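Local coordinates for ankyrin repeat domain protein (Legionella pneumophila subsp. pneumophila, PDB 6MCA) that is an effector of the bacterium, AnkH, that interacts with the host LARP7 component of the 7SK snRNP complex and carries ankyrin repeats beside a cysteine protease-like domain, at residues L287-G290 against S291-Y295; I308-F311 against L312-Q316. All coordinates share one frame; numbering follows the deposited sequence.

Contact 1: residues L287-G290 against S291-Y295; sequences LQEG and SVNIY
A local helix-to-strand turn joins Glu-289 to Asn-293 here, where the short helix 286-289 ends and strand 292-297 begins. The one direct hydrogen bond between the two segments runs from Asn-293 ND2 to Glu-289 O, 3.2 Å long and fairly straight at 163° about the hydrogen. The two groups are used differently: the oxygen lies within the amide plane of Asn-293, whereas ND2 stands above the carbonyl plane of Glu-289, 58° out of it, and so misses the lone-pair directions. A water lies 2.8 Å from Glu-289 O and 2.9 Å from Asn-293 OD1, so it can also link the OD1 end of the amide to the helix end, though it has more acceptors in reach than protons to give. With CG of Asn-293 beside its backbone N, the amide is directed back to the turn, and its ND2 also comes within 3.8 Å of Glu-289 CB. Gly-290 makes the reversal possible: it is the first residue to leave helical angles, and its positive phi of 82° would press a beta carbon against the preceding carbonyl. The strand that follows belongs to an antiparallel five-stranded sheet, between strands 276-280 and 331-337, and Asn-293 is backbone hydrogen-bonded to Lys-279 of strand 276-280. The carboxylate of Glu-289 turns from the amide to other partners, its OE1 accepting from Asn-285 ND2 and forming a salt bridge with Lys-279. Ser-291, buried just before the strand, fastens its OG to the backbone oxygen of Ile-339.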
loop_
_atom_site.group_PDB
_atom_site.type_symbol
_atom_site.label_atom_id
_atom_site.label_comp_id
_atom_site.label_asym_id
_atom_site.label_seq_id
_atom_site.Cartn_x
_atom_site.Cartn_y
_atom_site.Cartn_z
ATOM N N LEU A 287 -3.727 21.665 -11.210
ATOM C CA LEU A 287 -4.438 22.716 -11.929
ATOM C C LEU A 287 -3.548 23.929 -12.172
ATOM O O LEU A 287 -3.736 24.646 -13.161
ATOM C CB LEU A 287 -5.696 23.124 -11.163
ATOM C CG LEU A 287 -6.755 22.031 -10.999
ATOM C CD1 LEU A 287 -7.783 22.426 -9.951
ATOM C CD2 LEU A 287 -7.423 21.733 -12.332
ATOM N N GLN A 288 -2.574 24.165 -11.294
ATOM C CA GLN A 288 -1.653 25.283 -11.446
ATOM C C GLN A 288 -0.354 24.872 -12.128
ATOM O O GLN A 288 0.174 25.622 -12.954
ATOM C CB GLN A 288 -1.341 25.893 -10.077
ATOM C CG GLN A 288 -2.516 26.590 -9.419
ATOM C CD GLN A 288 -2.257 28.063 -9.175
ATOM O OE1 GLN A 288 -1.199 28.444 -8.673
ATOM N NE2 GLN A 288 -3.229 28.900 -9.520
ATOM N N GLU A 289 0.169 23.692 -11.794
ATOM C CA GLU A 289 1.491 23.276 -12.235
ATOM C C GLU A 289 1.478 22.184 -13.290
ATOM O O GLU A 289 2.507 21.973 -13.938
ATOM C CB GLU A 289 2.316 22.782 -11.035
ATOM C CG GLU A 289 2.725 23.841 -10.043
ATOM C CD GLU A 289 3.775 23.313 -9.087
ATOM O OE1 GLU A 289 3.642 22.143 -8.677
ATOM O OE2 GLU A 289 4.726 24.051 -8.752
ATOM N N GLY A 290 0.362 21.496 -13.484
ATOM C CA GLY A 290 0.375 20.230 -14.179
ATOM C C GLY A 290 0.766 19.108 -13.235
ATOM O O GLY A 290 1.182 19.321 -12.095
ATOM N N SER A 291 0.636 17.876 -13.729
ATOM C CA SER A 291 0.800 16.724 -12.849
ATOM C C SER A 291 2.264 16.414 -12.566
ATOM O O SER A 291 2.623 16.128 -11.419
ATOM C CB SER A 291 0.109 15.503 -13.452
ATOM O OG SER A 291 -1.296 15.581 -13.300
ATOM N N VAL A 292 3.120 16.452 -13.585
ATOM C CA VAL A 292 4.484 15.944 -13.477
ATOM C C VAL A 292 5.447 16.974 -14.047
ATOM O O VAL A 292 5.401 17.273 -15.249
ATOM C CB VAL A 292 4.655 14.602 -14.206
ATOM C CG1 VAL A 292 6.130 14.262 -14.335
ATOM C CG2 VAL A 292 3.901 13.501 -13.474
ATOM N N ASN A 293 6.348 17.474 -13.199
ATOM C CA ASN A 293 7.365 18.437 -13.606
ATOM C C ASN A 293 8.758 17.876 -13.347
ATOM O O ASN A 293 9.016 17.289 -12.291
ATOM C CB ASN A 293 7.197 19.768 -12.865
ATOM C CG ASN A 293 5.968 20.530 -13.314
ATOM O OD1 ASN A 293 5.995 21.229 -14.327
ATOM N ND2 ASN A 293 4.882 20.400 -12.564
ATOM N N ILE A 294 9.661 18.074 -14.308
ATOM C CA ILE A 294 11.025 17.563 -14.250
ATOM C C ILE A 294 11.984 18.740 -14.348
ATOM O O ILE A 294 11.915 19.527 -15.300
ATOM C CB ILE A 294 11.297 16.545 -15.374
ATOM C CG1 ILE A 294 10.251 15.426 -15.349
ATOM C CG2 ILE A 294 12.705 15.976 -15.251
ATOM C CD1 ILE A 294 10.261 14.555 -16.585
ATOM N N TYR A 295 12.882 18.844 -13.373
ATOM C CA TYR A 295 13.856 19.913 -13.250
ATOM C C TYR A 295 15.265 19.337 -13.286
ATOM O O TYR A 295 15.483 18.149 -13.030
ATOM C CB TYR A 295 13.680 20.692 -11.936
ATOM C CG TYR A 295 12.252 20.979 -11.525
ATOM C CD1 TYR A 295 11.464 19.996 -10.937
ATOM C CD2 TYR A 295 11.704 22.243 -11.692
ATOM C CE1 TYR A 295 10.163 20.258 -10.552
ATOM C CE2 TYR A 295 10.406 22.516 -11.307
ATOM C CZ TYR A 295 9.640 21.521 -10.738
ATOM O OH TYR A 295 8.347 21.791 -10.355
HETATM O O HOH W 1 3.836 20.892 -16.199
#

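Contact 2: residues I308-F311 against L312-Q316; sequences IHDF and LYKKQ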
loop_
_atom_site.group_PDB
_atom_site.type_symbol
_atom_site.label_atom_id
_atom_site.label_comp_id
_atom_site.label_asym_id
_atom_site.label_seq_id
_atom_site.Cartn_x
_atom_site.Cartn_y
_atom_site.Cartn_z
ATOM N N ILE A 308 17.647 15.183 3.402
ATOM C CA ILE A 308 16.793 14.000 3.470
ATOM C C ILE A 308 16.080 13.934 4.814
ATOM O O ILE A 308 14.917 13.520 4.899
ATOM C CB ILE A 308 17.615 12.726 3.199
ATOM C CG1 ILE A 308 18.221 12.771 1.796
ATOM C CG2 ILE A 308 16.751 11.485 3.359
ATOM C CD1 ILE A 308 17.195 12.690 0.686
ATOM N N HIS A 309 16.758 14.353 5.885
ATOM C CA HIS A 309 16.133 14.330 7.202
ATOM C C HIS A 309 14.993 15.339 7.283
ATOM O O HIS A 309 13.892 15.006 7.734
ATOM C CB HIS A 309 17.172 14.596 8.291
ATOM C CG HIS A 309 16.686 14.282 9.671
ATOM N ND1 HIS A 309 16.079 15.220 10.478
ATOM C CD2 HIS A 309 16.703 13.130 10.382
ATOM C CE1 HIS A 309 15.749 14.662 11.629
ATOM N NE2 HIS A 309 16.117 13.394 11.596
ATOM N N ASP A 310 15.233 16.576 6.839
ATOM C CA ASP A 310 14.154 17.557 6.779
ATOM C C ASP A 310 13.013 17.076 5.891
ATOM O O ASP A 310 11.843 17.364 6.169
ATOM C CB ASP A 310 14.685 18.897 6.267
ATOM C CG ASP A 310 15.724 19.507 7.187
ATOM O OD1 ASP A 310 16.036 18.894 8.229
ATOM O OD2 ASP A 310 16.233 20.601 6.866
ATOM N N PHE A 311 13.335 16.328 4.834
ATOM C CA PHE A 311 12.345 15.915 3.848
ATOM C C PHE A 311 11.446 14.801 4.371
ATOM O O PHE A 311 10.225 14.854 4.194
ATOM C CB PHE A 311 13.063 15.464 2.575
ATOM C CG PHE A 311 12.198 15.462 1.348
ATOM C CD1 PHE A 311 11.286 14.444 1.124
ATOM C CD2 PHE A 311 12.309 16.473 0.411
ATOM C CE1 PHE A 311 10.496 14.441 -0.007
ATOM C CE2 PHE A 311 11.521 16.476 -0.722
ATOM C CZ PHE A 311 10.615 15.459 -0.931
ATOM N N LEU A 312 12.028 13.786 5.009
ATOM C CA LEU A 312 11.291 12.580 5.367
ATOM C C LEU A 312 10.991 12.441 6.851
ATOM O O LEU A 312 10.011 11.784 7.205
ATOM C CB LEU A 312 12.063 11.333 4.917
ATOM C CG LEU A 312 12.093 11.000 3.427
ATOM C CD1 LEU A 312 12.915 9.742 3.199
ATOM C CD2 LEU A 312 10.686 10.835 2.875
ATOM N N TYR A 313 11.803 13.032 7.729
ATOM C CA TYR A 313 11.739 12.738 9.155
ATOM C C TYR A 313 11.423 13.962 10.007
ATOM O O TYR A 313 11.478 13.875 11.239
ATOM C CB TYR A 313 13.054 12.091 9.598
ATOM C CG TYR A 313 13.418 10.901 8.738
ATOM C CD1 TYR A 313 12.565 9.808 8.640
ATOM C CD2 TYR A 313 14.596 10.879 8.003
ATOM C CE1 TYR A 313 12.882 8.721 7.850
ATOM C CE2 TYR A 313 14.921 9.794 7.208
ATOM C CZ TYR A 313 14.060 8.717 7.137
ATOM O OH TYR A 313 14.375 7.634 6.349
ATOM N N LYS A 314 11.094 15.093 9.391
ATOM C CA LYS A 314 10.560 16.248 10.094
ATOM C C LYS A 314 9.228 16.641 9.472
ATOM O O LYS A 314 8.973 16.381 8.293
ATOM C CB LYS A 314 11.520 17.445 10.049
ATOM C CG LYS A 314 12.878 17.206 10.690
ATOM C CD LYS A 314 13.566 18.532 10.992
ATOM C CE LYS A 314 14.964 18.330 11.555
ATOM N NZ LYS A 314 15.971 18.160 10.472
ATOM N N LYS A 315 8.374 17.268 10.278
ATOM C CA LYS A 315 7.082 17.737 9.796
ATOM C C LYS A 315 7.271 19.043 9.032
ATOM O O LYS A 315 7.811 20.012 9.574
ATOM C CB LYS A 315 6.113 17.926 10.961
ATOM N N GLN A 316 6.835 19.065 7.773
ATOM C CA GLN A 316 6.956 20.237 6.919
ATOM C C GLN A 316 5.588 20.599 6.357
ATOM O O GLN A 316 4.669 19.776 6.327
ATOM C CB GLN A 316 7.953 19.998 5.772
ATOM C CG GLN A 316 9.291 19.403 6.204
ATOM C CD GLN A 316 10.224 20.426 6.827
ATOM O OE1 GLN A 316 9.863 21.589 7.006
ATOM N NE2 GLN A 316 11.435 19.995 7.160
HETATM O O HOH W 2 8.462 14.442 6.408
#
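The His-309 imidazole has Tyr-313 CB over one face, 4.0 Å from the ring centroid and not far off the normal, a CH-pi contact displaced toward the rim. At the edge of the imidazole, Lys-314 NZ donates to His-309 ND1 over 2.9 Å, close to the ring plane. One face of the Tyr-313 ring rests on CB of the adjacent Leu-312, while His-309 CA meets the ring's edge. The two aromatic planes are inclined at 53°, neither stacked nor edge-to-face. With CG anti to the backbone N (chi1 -167°), the imidazole of His-309 stands out from the side of the helix, where Tyr-313 CB and Lys-314 NZ meet it. The Lys-314 chain is extended as far as CE and then bends at its last torsion, bringing NZ between ND1 and the carboxylate of Asp-310, with which it forms a salt bridge through OD1; the modelled separation there is too short to be taken literally. From the loop that follows, Gln-316 NE2 donates to Asp-310 O over 2.8 Å at 161°, with the oxygen close to the amide plane. A water bridges Phe-311 O and Lys-314 O, and Tyr-313 OH is bonded to Leu-231 O. Ile-308 and Leu-312 both pack on Leu-259 of strand 256-263. The i to i+4 bonds from Leu-312 N to Ile-308 O and from Tyr-313 N to His-309 O, both 2.9 Å, mark the last turn of helix 305-312, a C-terminal end whose late carbonyls are met by side-chain and water donors.

Both contacts are local turns at the C-terminal end of a short helix, and they follow in series: strand 292-297, entered at contact 1, precedes helix 305-312, which ends at contact 2. Their centres are 22 Å apart and their nearest atoms about 11 Å, so they do not touch. Each is partly buried. Contact 1 leads into an inner strand of the five-stranded sheet and is almost wholly polar, a glycine reversal with an amide and a water. Contact 2 leads to a loop before helix 318-329 and mixes a charged, solvent-near side with a buried apolar one resting on strand 256-263, at the sheet's edge.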